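Local coordinates for thermostable carboxypeptidase 1 (Pyrococcus furiosus, PDB 1KA2), which removes amino acids one at a time from the C-terminus of peptides, with broad specificity, as a cobalt-dependent metallocarboxypeptidase that forms a homodimer, at residues Pro185-Asp188 with Lys189-Glu193. Residues are numbered along the deposited sequence; the frame is centred on the assembly and turned at random.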
loop_
_atom_site.group_PDB
_atom_site.type_symbol
_atom_site.label_atom_id
_atom_site.label_comp_id
_atom_site.label_asym_id
_atom_site.label_seq_id
_atom_site.Cartn_x
_atom_site.Cartn_y
_atom_site.Cartn_z
ATOM N N PRO A 185 -36.604 -17.857 -24.116
ATOM C CA PRO A 185 -36.819 -18.483 -25.424
ATOM C C PRO A 185 -35.661 -18.216 -26.383
ATOM O O PRO A 185 -35.200 -19.122 -27.085
ATOM C CB PRO A 185 -38.137 -17.868 -25.887
ATOM C CG PRO A 185 -38.117 -16.510 -25.248
ATOM C CD PRO A 185 -37.615 -16.817 -23.858
ATOM N N LEU A 186 -35.184 -16.975 -26.395
ATOM C CA LEU A 186 -34.077 -16.591 -27.263
ATOM C C LEU A 186 -32.915 -17.545 -27.029
ATOM O O LEU A 186 -32.230 -17.949 -27.968
ATOM C CB LEU A 186 -33.646 -15.150 -26.968
ATOM C CG LEU A 186 -33.122 -14.344 -28.161
ATOM C CD1 LEU A 186 -32.666 -12.975 -27.690
ATOM C CD2 LEU A 186 -31.979 -15.089 -28.833
ATOM N N LEU A 187 -32.699 -17.906 -25.768
ATOM C CA LEU A 187 -31.628 -18.833 -25.425
ATOM C C LEU A 187 -31.888 -20.179 -26.093
ATOM O O LEU A 187 -31.037 -20.696 -26.815
ATOM C CB LEU A 187 -31.540 -19.029 -23.908
ATOM C CG LEU A 187 -30.579 -20.132 -23.448
ATOM C CD1 LEU A 187 -29.151 -19.794 -23.867
ATOM C CD2 LEU A 187 -30.673 -20.292 -21.942
ATOM N N ASP A 188 -33.069 -20.737 -25.848
ATOM C CA ASP A 188 -33.441 -22.024 -26.425
ATOM C C ASP A 188 -33.205 -22.038 -27.935
ATOM O O ASP A 188 -32.591 -22.964 -28.466
ATOM C CB ASP A 188 -34.913 -22.334 -26.141
ATOM C CG ASP A 188 -35.226 -22.397 -24.657
ATOM O OD1 ASP A 188 -34.608 -23.215 -23.935
ATOM O OD2 ASP A 188 -36.100 -21.626 -24.213
ATOM N N LYS A 189 -33.689 -21.007 -28.621
ATOM C CA LYS A 189 -33.524 -20.915 -30.068
ATOM C C LYS A 189 -32.042 -20.915 -30.446
ATOM O O LYS A 189 -31.620 -21.648 -31.343
ATOM C CB LYS A 189 -34.193 -19.643 -30.600
ATOM C CG LYS A 189 -34.290 -19.581 -32.124
ATOM C CD LYS A 189 -35.227 -20.659 -32.666
ATOM C CE LYS A 189 -34.634 -21.367 -33.883
ATOM N NZ LYS A 189 -35.544 -22.436 -34.392
ATOM N N ILE A 190 -31.258 -20.089 -29.757
ATOM C CA ILE A 190 -29.823 -19.998 -30.016
ATOM C C ILE A 190 -29.164 -21.365 -29.861
ATOM O O ILE A 190 -28.401 -21.804 -30.721
ATOM C CB ILE A 190 -29.139 -19.017 -29.036
ATOM C CG1 ILE A 190 -29.514 -17.576 -29.386
ATOM C CG2 ILE A 190 -27.631 -19.210 -29.066
ATOM C CD1 ILE A 190 -28.967 -16.550 -28.412
ATOM N N LEU A 191 -29.471 -22.023 -28.752
ATOM C CA LEU A 191 -28.913 -23.330 -28.437
ATOM C C LEU A 191 -29.301 -24.443 -29.402
ATOM O O LEU A 191 -28.563 -25.415 -29.550
ATOM C CB LEU A 191 -29.330 -23.739 -27.022
ATOM C CG LEU A 191 -28.716 -22.984 -25.844
ATOM C CD1 LEU A 191 -29.492 -23.278 -24.567
ATOM C CD2 LEU A 191 -27.262 -23.397 -25.700
ATOM N N GLU A 192 -30.450 -24.312 -30.060
ATOM C CA GLU A 192 -30.891 -25.365 -30.968
ATOM C C GLU A 192 -30.514 -25.208 -32.442
ATOM O O GLU A 192 -30.557 -26.183 -33.191
ATOM C CB GLU A 192 -32.408 -25.578 -30.833
ATOM C CG GLU A 192 -33.276 -24.379 -31.186
ATOM C CD GLU A 192 -34.757 -24.641 -30.927
ATOM O OE1 GLU A 192 -35.151 -24.769 -29.746
ATOM O OE2 GLU A 192 -35.530 -24.729 -31.906
ATOM N N GLU A 193 -30.128 -24.009 -32.863
ATOM C CA GLU A 193 -29.760 -23.823 -34.263
ATOM C C GLU A 193 -28.290 -24.119 -34.562
ATOM O O GLU A 193 -27.858 -24.065 -35.715
ATOM C CB GLU A 193 -30.098 -22.404 -34.726
ATOM C CG GLU A 193 -29.775 -22.174 -36.198
ATOM C CD GLU A 193 -30.449 -23.193 -37.112
ATOM O OE1 GLU A 193 -31.667 -23.057 -37.356
ATOM O OE2 GLU A 193 -29.763 -24.133 -37.576
#
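Leu186 and Ile190 meet one helical turn apart, CD2 of Leu186 lying 3.4 Å from CD1 of Ile190, a tight approach for two methyl groups. The CG1 of Ile190, beside its own backbone N (chi1 -72°), also brushes the carbonyl O of Leu186. A second apolar pair, Leu187 and Leu191, crosses at a slant: CD1 of Leu191 reaches back to CG of Leu187 at 3.5 Å and sits nearly as close to that leucine's CD1. Backbone bonds tie the same turns together in an i to i+4 ladder. Lys189 N donates to Pro185 O, Ile190 N to Leu186 O and Leu191 N to Leu187 O, whereas the bond from Glu192 N to Asp188 O is bent to 133° at the hydrogen. Glu192 CG sits between its backbone N and carbonyl carbon (chi1 62°), which brings it to 3.1 Å from Asp188 O. This is the C-terminal end of helix 169-192, an amphipathic stretch in the largely helical M32 fold, remote from the metal site. Leu186 and Ile190 pack on Val494 of helix 488-498, while Leu187 rests on Val357 and Leu191 on Pro347. Charges line the outer face: Lys189 NZ forms a salt bridge with Glu192 OE2, though at 3.4 Å the hydrogen bond within it is weak, and Asp188 OD1 forms another with Lys184 NZ.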